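PDB 2QL3: probable transcriptional regulator, LysR family protein from Rhodococcus sp., which probably acts as a DNA-binding transcription factor of the LysR family, represented here by its C-terminal, substrate-binding-type domain. Local coordinates for residues A[7-12]-A[34-39]; A[13-18]-A[57-62]; A[66-71]-A[189-194]; A[184-189]-A[200-205]. All blocks are in the same frame, centred on the assembly; numbering follows the deposited sequence.

How the contacts relate
All four contacts lie in the same lobe of the two-lobed, periplasmic-binding-protein-like fold of LysR substrate-binding domains, and all reach the mixed sheet at its core. Contacts 1 and 2 meet where strand 5-11 pairs with strand 57-61, Gly-10 O lying 2.8 Å from Ile-59 N. Strand 57-61 pairs antiparallel with strand 182-189 of contact 4, Ala-58 O being 2.7 Å from Ala-187 N. Contacts 3 and 4 share His-189. Contact 2 is centred about 6 Å from the chain's centre, contact 3 about 21 Å; in relatives, effectors usually bind between the lobes. A phosphate ion, probably from the crystallisation liquor, lies about 4 Å from the Ile-202 side chain in contact 4.

Contact 1. Residues A[7-12]-A[34-39]; sequences IAVGCY and ASVEFR
Ile-7 and Glu-37 meet through the shortest of five backbone hydrogen bonds joining two parallel strands: Glu-37 N gives its hydrogen to Ile-7 O over 2.7 Å, nearly straight at 175°. The series runs from Ile-7 N to Ser-35 O at one end to Cys-11 N and Arg-39 O at the other, with Val-9 using both its N and its O. CA-H groups add to it, Gly-10 CA approaching Arg-39 O at 3.1 Å. On one face of the sheet, Ile-7 and Val-36 lie side by side and point the same way, CG2 of the isoleucine 4.1 Å from CB of the valine. Val-9 crosses Val-36 obliquely, their CG2 methyls 4.0 Å apart. Farther along, Cys-11 SG comes to 3.7 Å from Phe-38 CE2. The sulfur lies 70° off the ring normal, an oblique sulfur-aromatic contact; chi1 of 77° sets SG between the cysteine's own N and carbonyl carbon. On the other face, Ala-8 CB lies 4.2 Å from Glu-37 CB. The pair of strands belongs to the beta-alpha-beta unit formed by strand 5-11, helix 20-30 and strand 34-40. Thr-28 and Leu-24 of that helix touch Val-36 and Phe-38. Tyr-133 of the second subunit packs on the same two residues, and Phe-144 of that subunit meets the Phe-38 ring. The chemistry is thus divided: directional backbone bonds fix the parallel register, while apolar groups and one sulfur cover the helix-facing side and carry the contact towards the subunit interface.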
loop_
_atom_site.group_PDB
_atom_site.type_symbol
_atom_site.label_atom_id
_atom_site.label_comp_id
_atom_site.label_asym_id
_atom_site.label_seq_id
_atom_site.Cartn_x
_atom_site.Cartn_y
_atom_site.Cartn_z
ATOM N N ILE A 7 -7.985 17.870 -15.279
ATOM C CA ILE A 7 -6.906 18.311 -14.361
ATOM C C ILE A 7 -6.096 17.086 -14.011
ATOM O O ILE A 7 -6.666 16.039 -13.760
ATOM C CB ILE A 7 -7.407 19.060 -13.051
ATOM C CG1 ILE A 7 -6.233 19.414 -12.154
ATOM C CG2 ILE A 7 -8.472 18.237 -12.242
ATOM C CD1 ILE A 7 -6.611 19.962 -10.767
ATOM N N ALA A 8 -4.786 17.210 -14.031
ATOM C CA ALA A 8 -3.879 16.134 -13.551
ATOM C C ALA A 8 -3.399 16.397 -12.115
ATOM O O ALA A 8 -2.756 17.405 -11.824
ATOM C CB ALA A 8 -2.700 15.875 -14.505
ATOM N N VAL A 9 -3.807 15.493 -11.239
ATOM C CA VAL A 9 -3.490 15.537 -9.801
ATOM C C VAL A 9 -2.538 14.400 -9.405
ATOM O O VAL A 9 -2.816 13.193 -9.596
ATOM C CB VAL A 9 -4.759 15.438 -8.924
ATOM C CG1 VAL A 9 -4.377 15.581 -7.408
ATOM C CG2 VAL A 9 -5.826 16.481 -9.331
ATOM N N GLY A 10 -1.390 14.768 -8.884
ATOM C CA GLY A 10 -0.472 13.723 -8.440
ATOM C C GLY A 10 -0.451 13.666 -6.937
ATOM O O GLY A 10 -0.901 14.632 -6.252
ATOM N N CYS A 11 0.070 12.566 -6.398
ATOM C CA CYS A 11 0.341 12.488 -4.959
ATOM C C CYS A 11 1.339 11.392 -4.621
ATOM O O CYS A 11 1.599 10.535 -5.475
ATOM C CB CYS A 11 -0.954 12.321 -4.170
ATOM S SG CYS A 11 -1.638 10.703 -4.196
ATOM N N TYR A 12 1.891 11.422 -3.397
ATOM C CA TYR A 12 2.751 10.330 -2.906
ATOM C C TYR A 12 1.841 9.153 -2.509
ATOM O O TYR A 12 0.751 9.370 -2.015
ATOM C CB TYR A 12 3.573 10.738 -1.669
ATOM C CG TYR A 12 4.566 11.855 -1.885
ATOM C CD1 TYR A 12 5.109 12.112 -3.161
ATOM C CD2 TYR A 12 4.989 12.637 -0.806
ATOM C CE1 TYR A 12 6.018 13.175 -3.358
ATOM C CE2 TYR A 12 5.874 13.680 -0.981
ATOM C CZ TYR A 12 6.400 13.923 -2.249
ATOM O OH TYR A 12 7.250 14.972 -2.416
ATOM N N ALA A 34 -15.611 18.551 -14.757
ATOM C CA ALA A 34 -14.162 18.453 -14.658
ATOM C C ALA A 34 -13.811 16.989 -14.727
ATOM O O ALA A 34 -14.592 16.155 -14.256
ATOM C CB ALA A 34 -13.664 19.030 -13.321
ATOM N N SER A 35 -12.653 16.639 -15.278
ATOM C CA SER A 35 -12.198 15.252 -15.124
ATOM C C SER A 35 -10.797 15.164 -14.505
ATOM O O SER A 35 -9.875 15.872 -14.943
ATOM C CB SER A 35 -12.288 14.474 -16.444
ATOM O OG SER A 35 -11.444 14.988 -17.447
ATOM N N VAL A 36 -10.633 14.317 -13.485
ATOM C CA VAL A 36 -9.306 14.183 -12.870
ATOM C C VAL A 36 -8.429 13.075 -13.389
ATOM O O VAL A 36 -8.855 11.916 -13.511
ATOM C CB VAL A 36 -9.294 14.326 -11.322
ATOM C CG1 VAL A 36 -10.652 14.287 -10.723
ATOM C CG2 VAL A 36 -8.186 13.481 -10.637
ATOM N N GLU A 37 -7.199 13.443 -13.736
ATOM C CA GLU A 37 -6.220 12.418 -14.095
ATOM C C GLU A 37 -5.361 12.193 -12.865
ATOM O O GLU A 37 -4.555 13.048 -12.498
ATOM C CB GLU A 37 -5.403 12.832 -15.337
ATOM C CG GLU A 37 -6.262 12.807 -16.660
ATOM C CD GLU A 37 -6.470 14.191 -17.368
ATOM O OE1 GLU A 37 -5.466 14.822 -17.800
ATOM O OE2 GLU A 37 -7.660 14.624 -17.510
ATOM N N PHE A 38 -5.577 11.068 -12.209
ATOM C CA PHE A 38 -4.941 10.816 -10.937
ATOM C C PHE A 38 -3.704 9.953 -11.140
ATOM O O PHE A 38 -3.790 8.900 -11.777
ATOM C CB PHE A 38 -5.933 10.122 -10.006
ATOM C CG PHE A 38 -5.329 9.644 -8.738
ATOM C CD1 PHE A 38 -5.071 8.264 -8.539
ATOM C CD2 PHE A 38 -4.971 10.547 -7.742
ATOM C CE1 PHE A 38 -4.502 7.813 -7.327
ATOM C CE2 PHE A 38 -4.400 10.086 -6.526
ATOM C CZ PHE A 38 -4.161 8.722 -6.332
ATOM N N ARG A 39 -2.573 10.386 -10.591
ATOM C CA ARG A 39 -1.323 9.600 -10.621
ATOM C C ARG A 39 -0.679 9.614 -9.255
ATOM O O ARG A 39 -0.432 10.650 -8.717
ATOM C CB ARG A 39 -0.270 10.143 -11.615
ATOM C CG ARG A 39 -0.802 10.783 -12.863
ATOM C CD ARG A 39 -0.128 10.270 -14.136
ATOM N NE ARG A 39 -0.856 10.793 -15.289
ATOM C CZ ARG A 39 -1.968 10.253 -15.809
ATOM N NH1 ARG A 39 -2.490 9.119 -15.304
ATOM N NH2 ARG A 39 -2.567 10.857 -16.841
#

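Contact 2. Residues A[13-18]-A[57-62]; sequences PALGPT and VAIVYD
The Tyr-61 ring meets Leu-15 at its outer end, where CD1 of the leucine lies 3.7 Å from both CZ and CE1. This approach is oblique to the ring, and the two side chains cross at a slant. Ala-14 CB extends the contact to the phenol tip, 3.8 Å from Tyr-61 OH. The second methyl of Leu-15 works differently. CD2 rests against the strand backbone, 3.4 Å from Ile-59 O and 3.6 Å from Val-60 CA, with Ile-59 CG2 farther off at 4.3 Å. One leucine therefore spans a peptide and an aromatic ring with its two branches, and no hydrogen bond joins the two segments. Within 13-18 the chain is held by its own bonds: Gly-16 N reaches Pro-13 O, and Thr-18 OG1 donates to a lone pair of Ala-14 O at 3.2 Å. Gln-156 ties the two sides indirectly, bonding to Thr-18 OG1 and, weakly, to Tyr-61 OH, while it also touches Leu-15. Thr-140 and Tyr-164 of the second subunit pack against Pro-17 and Thr-18. In the fold, 13-18 is the link from strand 5-11 to helix 20-30, and it closes over the C-terminal part of strand 57-61. That strand runs between 5-11, its parallel neighbour, and 182-189, its antiparallel one.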
loop_
_atom_site.group_PDB
_atom_site.type_symbol
_atom_site.label_atom_id
_atom_site.label_comp_id
_atom_site.label_asym_id
_atom_site.label_seq_id
_atom_site.Cartn_x
_atom_site.Cartn_y
_atom_site.Cartn_z
ATOM N N PRO A 13 2.282 7.896 -2.772
ATOM C CA PRO A 13 1.373 6.751 -2.552
ATOM C C PRO A 13 0.673 6.633 -1.187
ATOM O O PRO A 13 -0.491 6.282 -1.167
ATOM C CB PRO A 13 2.254 5.508 -2.888
ATOM C CG PRO A 13 3.284 6.083 -3.902
ATOM C CD PRO A 13 3.584 7.476 -3.323
ATOM N N ALA A 14 1.358 6.955 -0.088
ATOM C CA ALA A 14 0.793 6.944 1.259
ATOM C C ALA A 14 -0.328 7.964 1.473
ATOM O O ALA A 14 -1.089 7.883 2.435
ATOM C CB ALA A 14 1.911 7.182 2.262
ATOM N N LEU A 15 -0.417 8.929 0.583
ATOM C CA LEU A 15 -1.455 9.940 0.626
ATOM C C LEU A 15 -2.660 9.493 -0.216
ATOM O O LEU A 15 -3.766 10.021 -0.042
ATOM C CB LEU A 15 -0.878 11.239 0.060
ATOM C CG LEU A 15 -0.405 12.336 1.027
ATOM C CD1 LEU A 15 -0.177 11.924 2.391
ATOM C CD2 LEU A 15 0.758 13.173 0.483
ATOM N N GLY A 16 -2.432 8.566 -1.155
ATOM C CA GLY A 16 -3.497 8.055 -2.005
ATOM C C GLY A 16 -4.748 7.536 -1.312
ATOM O O GLY A 16 -5.835 7.889 -1.719
ATOM N N PRO A 17 -4.626 6.649 -0.277
ATOM C CA PRO A 17 -5.864 6.139 0.431
ATOM C C PRO A 17 -6.387 6.965 1.619
ATOM O O PRO A 17 -7.469 6.726 2.111
ATOM C CB PRO A 17 -5.446 4.762 0.942
ATOM C CG PRO A 17 -3.934 4.739 0.892
ATOM C CD PRO A 17 -3.401 5.969 0.198
ATOM N N THR A 18 -5.619 7.961 2.053
ATOM C CA THR A 18 -5.936 8.642 3.299
ATOM C C THR A 18 -6.562 9.997 3.003
ATOM O O THR A 18 -7.611 10.337 3.580
ATOM C CB THR A 18 -4.699 8.817 4.185
ATOM O OG1 THR A 18 -3.670 9.425 3.412
ATOM C CG2 THR A 18 -4.157 7.473 4.600
ATOM N N VAL A 57 -1.213 19.831 -10.338
ATOM C CA VAL A 57 -1.056 20.004 -8.898
ATOM C C VAL A 57 -0.596 18.674 -8.298
ATOM O O VAL A 57 -0.669 17.623 -8.942
ATOM C CB VAL A 57 -2.366 20.496 -8.184
ATOM C CG1 VAL A 57 -2.824 21.858 -8.728
ATOM C CG2 VAL A 57 -3.493 19.492 -8.323
ATOM N N ALA A 58 -0.047 18.765 -7.093
ATOM C CA ALA A 58 0.414 17.604 -6.322
ATOM C C ALA A 58 -0.091 17.762 -4.875
ATOM O O ALA A 58 -0.129 18.903 -4.316
ATOM C CB ALA A 58 1.956 17.563 -6.358
ATOM N N ILE A 59 -0.500 16.648 -4.281
ATOM C CA ILE A 59 -0.793 16.581 -2.876
ATOM C C ILE A 59 0.390 15.873 -2.242
ATOM O O ILE A 59 0.664 14.713 -2.543
ATOM C CB ILE A 59 -2.057 15.775 -2.576
ATOM C CG1 ILE A 59 -3.266 16.332 -3.380
ATOM C CG2 ILE A 59 -2.323 15.721 -1.071
ATOM C CD1 ILE A 59 -3.584 17.768 -3.137
ATOM N N VAL A 60 1.126 16.587 -1.384
ATOM C CA VAL A 60 2.398 16.065 -0.870
ATOM C C VAL A 60 2.644 16.435 0.581
ATOM O O VAL A 60 2.045 17.372 1.099
ATOM C CB VAL A 60 3.642 16.560 -1.709
ATOM C CG1 VAL A 60 3.650 15.923 -3.044
ATOM C CG2 VAL A 60 3.670 18.080 -1.852
ATOM N N TYR A 61 3.546 15.715 1.247
ATOM C CA TYR A 61 4.083 16.249 2.484
ATOM C C TYR A 61 5.017 17.404 2.185
ATOM O O TYR A 61 5.823 17.344 1.266
ATOM C CB TYR A 61 4.855 15.209 3.288
ATOM C CG TYR A 61 4.175 13.896 3.579
ATOM C CD1 TYR A 61 3.114 13.811 4.476
ATOM C CD2 TYR A 61 4.657 12.716 3.015
ATOM C CE1 TYR A 61 2.545 12.580 4.805
ATOM C CE2 TYR A 61 4.054 11.476 3.302
ATOM C CZ TYR A 61 3.002 11.423 4.209
ATOM O OH TYR A 61 2.410 10.209 4.532
ATOM N N ASP A 62 4.956 18.458 2.992
ATOM C CA ASP A 62 5.881 19.582 2.834
ATOM C C ASP A 62 7.163 19.209 3.559
ATOM O O ASP A 62 7.415 19.669 4.695
ATOM C CB ASP A 62 5.249 20.838 3.428
ATOM C CG ASP A 62 6.065 22.108 3.209
ATOM O OD1 ASP A 62 7.039 22.176 2.406
ATOM O OD2 ASP A 62 5.707 23.064 3.900
#

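Contact 3. Residues A[66-71]-A[189-194]; sequences SPEWQT and HQEATL
Glu-68 and Gln-190 join two type I beta turns, Ser-66 to Trp-69 and His-189 to Ala-192, at the end of the antiparallel pairing between strands 69-84 and 182-189. Trp-69 and His-189 form a non-hydrogen-bonded pair with CA atoms 4.3 Å apart, and just beyond it Gln-190 N donates to Glu-68 O over 2.6 Å, nearly along the C=O axis. The close-packed part centres on the His-189 ring. Glu-68 CB lies over one face, 4.2 Å from the ring centroid, a CH-pi contact. The two side chains run side by side, Glu-68 OE2 3.5 Å from His-189 CE1, with carboxylate and ring planes 70° apart. Trp-69 approaches the same imidazole obliquely, its NE1 3.8 Å from His-189 CD2 and the two planes at 52°. In the ring plane, Glu-191 N bonds to His-189 ND1 at 3.2 Å, which would restrain the ring's rotation. An alanine in place of His-189 would probably leave Glu-191 N without this acceptor and open a gap beside Trp-69 NE1 and the Glu-68 side chain. Arg-47, Leu-50 and Glu-51 of helix 43-51 also touch Trp-69. The outer side is looser and more exposed. Gln-70 CG only brushes Gln-190 CA. Glu-68 OE2 and Glu-191 OE2 are 3.8 Å apart, a pairing of like charges that would probably be unfavourable if both are ionised. Farther out, the extended Gln-190 side chain reaches back over the first turn, where NE2 makes a weak, bent bond to Pro-67 O, 3.0 Å long with an angle of 121° at the hydrogen.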
loop_
_atom_site.group_PDB
_atom_site.type_symbol
_atom_site.label_atom_id
_atom_site.label_comp_id
_atom_site.label_asym_id
_atom_site.label_seq_id
_atom_site.Cartn_x
_atom_site.Cartn_y
_atom_site.Cartn_z
ATOM N N SER A 66 10.952 21.601 -3.665
ATOM C CA SER A 66 11.594 22.795 -4.222
ATOM C C SER A 66 10.943 24.060 -3.713
ATOM O O SER A 66 9.721 24.133 -3.560
ATOM C CB SER A 66 11.557 22.899 -5.747
ATOM O OG SER A 66 10.782 21.854 -6.270
ATOM N N PRO A 67 11.780 25.076 -3.481
ATOM C CA PRO A 67 11.291 26.450 -3.365
ATOM C C PRO A 67 10.528 26.946 -4.591
ATOM O O PRO A 67 9.887 27.983 -4.476
ATOM C CB PRO A 67 12.585 27.274 -3.183
ATOM C CG PRO A 67 13.547 26.341 -2.607
ATOM C CD PRO A 67 13.243 24.996 -3.256
ATOM N N GLU A 68 10.592 26.252 -5.737
ATOM C CA GLU A 68 9.884 26.703 -6.964
ATOM C C GLU A 68 8.350 26.451 -6.867
ATOM O O GLU A 68 7.585 26.912 -7.721
ATOM C CB GLU A 68 10.454 26.023 -8.241
ATOM C CG GLU A 68 11.836 26.581 -8.829
ATOM C CD GLU A 68 12.034 26.302 -10.364
ATOM O OE1 GLU A 68 12.431 25.164 -10.789
ATOM O OE2 GLU A 68 11.836 27.251 -11.174
ATOM N N TRP A 69 7.932 25.688 -5.840
ATOM C CA TRP A 69 6.552 25.256 -5.645
ATOM C C TRP A 69 5.816 26.139 -4.662
ATOM O O TRP A 69 6.270 26.393 -3.570
ATOM C CB TRP A 69 6.527 23.806 -5.138
ATOM C CG TRP A 69 7.009 22.770 -6.199
ATOM C CD1 TRP A 69 7.687 23.024 -7.383
ATOM C CD2 TRP A 69 6.909 21.348 -6.097
ATOM N NE1 TRP A 69 7.991 21.845 -8.022
ATOM C CE2 TRP A 69 7.507 20.797 -7.271
ATOM C CE3 TRP A 69 6.357 20.485 -5.146
ATOM C CZ2 TRP A 69 7.551 19.421 -7.507
ATOM C CZ3 TRP A 69 6.374 19.111 -5.390
ATOM C CH2 TRP A 69 6.994 18.590 -6.553
ATOM N N GLN A 70 4.690 26.638 -5.092
ATOM C CA GLN A 70 3.731 27.302 -4.233
ATOM C C GLN A 70 3.010 26.162 -3.517
ATOM O O GLN A 70 2.792 25.101 -4.112
ATOM C CB GLN A 70 2.758 28.064 -5.115
ATOM C CG GLN A 70 3.370 29.254 -5.832
ATOM C CD GLN A 70 3.389 30.483 -4.937
ATOM O OE1 GLN A 70 2.398 31.219 -4.853
ATOM N NE2 GLN A 70 4.509 30.713 -4.260
ATOM N N THR A 71 2.675 26.357 -2.254
ATOM C CA THR A 71 2.005 25.319 -1.463
ATOM C C THR A 71 0.910 25.978 -0.604
ATOM O O THR A 71 1.000 27.155 -0.309
ATOM C CB THR A 71 2.962 24.552 -0.505
ATOM O OG1 THR A 71 3.497 25.465 0.452
ATOM C CG2 THR A 71 4.123 23.812 -1.251
ATOM N N HIS A 189 3.669 24.563 -9.345
ATOM C CA HIS A 189 4.922 25.253 -9.648
ATOM C C HIS A 189 4.696 26.777 -9.831
ATOM O O HIS A 189 3.805 27.179 -10.565
ATOM C CB HIS A 189 5.459 24.578 -10.912
ATOM C CG HIS A 189 6.903 24.827 -11.196
ATOM N ND1 HIS A 189 7.377 26.045 -11.635
ATOM C CD2 HIS A 189 7.967 23.989 -11.183
ATOM C CE1 HIS A 189 8.678 25.951 -11.865
ATOM N NE2 HIS A 189 9.062 24.710 -11.606
ATOM N N GLN A 190 5.483 27.607 -9.115
ATOM C CA GLN A 190 5.563 29.076 -9.260
ATOM C C GLN A 190 5.374 29.615 -10.659
ATOM O O GLN A 190 4.859 30.714 -10.834
ATOM C CB GLN A 190 6.977 29.542 -8.907
ATOM C CG GLN A 190 7.078 30.473 -7.766
ATOM C CD GLN A 190 8.421 30.388 -7.183
ATOM O OE1 GLN A 190 9.436 30.361 -7.904
ATOM N NE2 GLN A 190 8.462 30.226 -5.864
ATOM N N GLU A 191 5.879 28.892 -11.640
ATOM C CA GLU A 191 5.965 29.419 -12.998
ATOM C C GLU A 191 4.894 28.858 -13.889
ATOM O O GLU A 191 4.834 29.215 -15.054
ATOM C CB GLU A 191 7.295 28.991 -13.596
ATOM C CG GLU A 191 8.441 29.244 -12.635
ATOM C CD GLU A 191 9.298 30.412 -13.005
ATOM O OE1 GLU A 191 9.012 31.164 -13.981
ATOM O OE2 GLU A 191 10.304 30.564 -12.306
ATOM N N ALA A 192 4.112 27.905 -13.368
ATOM C CA ALA A 192 2.990 27.369 -14.124
ATOM C C ALA A 192 1.923 28.448 -14.389
ATOM O O ALA A 192 1.679 29.305 -13.542
ATOM C CB ALA A 192 2.375 26.179 -13.399
ATOM N N THR A 193 1.301 28.385 -15.568
ATOM C CA THR A 193 0.123 29.184 -15.855
ATOM C C THR A 193 -1.004 28.275 -15.515
ATOM O O THR A 193 -1.326 27.367 -16.302
ATOM C CB THR A 193 0.022 29.561 -17.311
ATOM O OG1 THR A 193 1.128 30.375 -17.615
ATOM C CG2 THR A 193 -1.237 30.406 -17.599
ATOM N N LEU A 194 -1.583 28.485 -14.326
ATOM C CA LEU A 194 -2.674 27.656 -13.865
ATOM C C LEU A 194 -3.918 27.715 -14.743
ATOM O O LEU A 194 -4.342 28.781 -15.171
ATOM C CB LEU A 194 -3.051 27.957 -12.413
ATOM C CG LEU A 194 -2.087 27.496 -11.292
ATOM C CD1 LEU A 194 -2.631 27.955 -9.926
ATOM C CD2 LEU A 194 -1.801 26.045 -11.254
#

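Contact 4. Residues A[184-189]-A[200-205]; sequences VVVAWH and AFIRFV
Ile-202 points its CB from the helix toward the strand; CG1 lies between Val-186 and Trp-188, and the CG2 and CD1 methyls both rest on the indole. With chi1 at -64°, CG1 stands beside its own backbone N, anti to the carbonyl carbon; it lies 4.3 Å from Val-186 CG2 and 4.1 Å from Trp-188 CE3. CG2 meets the far rim of the indole, 3.8 Å from Trp-188 CZ3. CD1, at the tip, sits over the face of the six-membered ring, 3.9 Å from its centroid and 22° off the normal, with CE3 its nearest ring atom at 3.6 Å. This is a CH-pi contact between side chains that cross at about a right angle. The pairing is alpha on beta: helix 196-205 packs against strand 182-189 of the mixed sheet, the short segments running nearly antiparallel at 163°. Replacing Trp-188 with an alanine would probably open a gap over Ile-202 and leave CD1 and CG2 without their aromatic partner. Val-186 continues the apolar seam, its CG2 at the edge of the Phe-201 ring and its CG1 4.3 Å from Val-205 CG2. From helix 20-30, Phe-27 meets the Phe-201 ring edge-to-face, and Met-23 touches both Phe-201 and Val-205.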
loop_
_atom_site.group_PDB
_atom_site.type_symbol
_atom_site.label_atom_id
_atom_site.label_comp_id
_atom_site.label_asym_id
_atom_site.label_seq_id
_atom_site.Cartn_x
_atom_site.Cartn_y
_atom_site.Cartn_z
ATOM N N VAL A 184 0.737 18.374 5.288
ATOM C CA VAL A 184 0.314 17.941 4.001
ATOM C C VAL A 184 -0.191 19.197 3.265
ATOM O O VAL A 184 -1.056 19.961 3.770
ATOM C CB VAL A 184 -0.761 16.893 4.144
ATOM C CG1 VAL A 184 -1.220 16.339 2.750
ATOM C CG2 VAL A 184 -0.239 15.730 5.016
ATOM N N VAL A 185 0.370 19.414 2.071
ATOM C CA VAL A 185 0.047 20.569 1.235
ATOM C C VAL A 185 -0.548 20.185 -0.142
ATOM O O VAL A 185 -0.308 19.088 -0.639
ATOM C CB VAL A 185 1.297 21.452 1.042
ATOM C CG1 VAL A 185 1.821 21.965 2.433
ATOM C CG2 VAL A 185 2.437 20.683 0.256
ATOM N N VAL A 186 -1.358 21.080 -0.709
ATOM C CA VAL A 186 -1.546 21.152 -2.189
ATOM C C VAL A 186 -0.434 22.023 -2.810
ATOM O O VAL A 186 -0.125 23.106 -2.302
ATOM C CB VAL A 186 -2.970 21.609 -2.622
ATOM C CG1 VAL A 186 -3.296 23.094 -2.189
ATOM C CG2 VAL A 186 -3.171 21.421 -4.162
ATOM N N ALA A 187 0.227 21.533 -3.849
ATOM C CA ALA A 187 1.362 22.264 -4.418
ATOM C C ALA A 187 1.270 22.426 -5.920
ATOM O O ALA A 187 0.621 21.643 -6.608
ATOM C CB ALA A 187 2.713 21.556 -4.008
ATOM N N TRP A 188 1.866 23.485 -6.431
ATOM C CA TRP A 188 1.969 23.688 -7.868
ATOM C C TRP A 188 3.197 24.531 -8.119
ATOM O O TRP A 188 3.700 25.156 -7.223
ATOM C CB TRP A 188 0.730 24.365 -8.449
ATOM C CG TRP A 188 0.472 25.761 -7.936
ATOM C CD1 TRP A 188 0.826 26.929 -8.528
ATOM C CD2 TRP A 188 -0.161 26.107 -6.696
ATOM N NE1 TRP A 188 0.434 28.012 -7.742
ATOM C CE2 TRP A 188 -0.177 27.535 -6.614
ATOM C CE3 TRP A 188 -0.729 25.354 -5.651
ATOM C CZ2 TRP A 188 -0.767 28.220 -5.550
ATOM C CZ3 TRP A 188 -1.304 26.025 -4.576
ATOM C CH2 TRP A 188 -1.308 27.457 -4.528
ATOM N N HIS A 189 3.669 24.563 -9.345
ATOM C CA HIS A 189 4.922 25.253 -9.648
ATOM C C HIS A 189 4.696 26.777 -9.831
ATOM O O HIS A 189 3.805 27.179 -10.565
ATOM C CB HIS A 189 5.459 24.578 -10.912
ATOM C CG HIS A 189 6.903 24.827 -11.196
ATOM N ND1 HIS A 189 7.377 26.045 -11.635
ATOM C CD2 HIS A 189 7.967 23.989 -11.183
ATOM C CE1 HIS A 189 8.678 25.951 -11.865
ATOM N NE2 HIS A 189 9.062 24.710 -11.606
ATOM N N ALA A 200 -9.681 26.141 -9.642
ATOM C CA ALA A 200 -10.906 25.705 -8.948
ATOM C C ALA A 200 -10.599 24.601 -7.956
ATOM O O ALA A 200 -11.155 24.601 -6.837
ATOM C CB ALA A 200 -12.040 25.283 -9.923
ATOM N N PHE A 201 -9.680 23.696 -8.351
ATOM C CA PHE A 201 -9.266 22.585 -7.476
ATOM C C PHE A 201 -8.570 23.062 -6.169
ATOM O O PHE A 201 -8.953 22.653 -5.059
ATOM C CB PHE A 201 -8.386 21.571 -8.215
ATOM C CG PHE A 201 -8.020 20.400 -7.397
ATOM C CD1 PHE A 201 -8.829 19.283 -7.394
ATOM C CD2 PHE A 201 -6.834 20.369 -6.645
ATOM C CE1 PHE A 201 -8.508 18.151 -6.668
ATOM C CE2 PHE A 201 -6.515 19.228 -5.892
ATOM C CZ PHE A 201 -7.395 18.112 -5.901
ATOM N N ILE A 202 -7.583 23.936 -6.334
ATOM C CA ILE A 202 -6.866 24.498 -5.255
ATOM C C ILE A 202 -7.808 25.252 -4.292
ATOM O O ILE A 202 -7.712 25.061 -3.084
ATOM C CB ILE A 202 -5.723 25.435 -5.763
ATOM C CG1 ILE A 202 -4.686 24.616 -6.560
ATOM C CG2 ILE A 202 -5.122 26.265 -4.572
ATOM C CD1 ILE A 202 -3.776 25.423 -7.566
ATOM N N ARG A 203 -8.717 26.065 -4.816
ATOM C CA ARG A 203 -9.639 26.848 -3.983
ATOM C C ARG A 203 -10.603 25.886 -3.265
ATOM O O ARG A 203 -10.952 26.104 -2.108
ATOM C CB ARG A 203 -10.415 27.942 -4.796
ATOM C CG ARG A 203 -9.556 29.049 -5.425
ATOM C CD ARG A 203 -10.450 30.048 -6.176
ATOM N NE ARG A 203 -9.772 31.124 -6.929
ATOM C CZ ARG A 203 -10.350 31.818 -7.928
ATOM N NH1 ARG A 203 -11.592 31.526 -8.312
ATOM N NH2 ARG A 203 -9.709 32.806 -8.557
ATOM N N PHE A 204 -11.015 24.825 -3.960
ATOM C CA PHE A 204 -11.997 23.896 -3.443
ATOM C C PHE A 204 -11.413 23.062 -2.289
ATOM O O PHE A 204 -12.075 22.893 -1.249
ATOM C CB PHE A 204 -12.606 23.035 -4.561
ATOM C CG PHE A 204 -13.639 22.007 -4.052
ATOM C CD1 PHE A 204 -14.973 22.358 -3.910
ATOM C CD2 PHE A 204 -13.247 20.732 -3.711
ATOM C CE1 PHE A 204 -15.943 21.420 -3.425
ATOM C CE2 PHE A 204 -14.180 19.791 -3.224
ATOM C CZ PHE A 204 -15.543 20.150 -3.076
ATOM N N VAL A 205 -10.158 22.605 -2.412
ATOM C CA VAL A 205 -9.579 21.773 -1.347
ATOM C C VAL A 205 -8.992 22.576 -0.187
ATOM O O VAL A 205 -8.685 22.012 0.868
ATOM C CB VAL A 205 -8.533 20.739 -1.875
ATOM C CG1 VAL A 205 -9.153 19.883 -3.027
ATOM C CG2 VAL A 205 -7.217 21.450 -2.304
#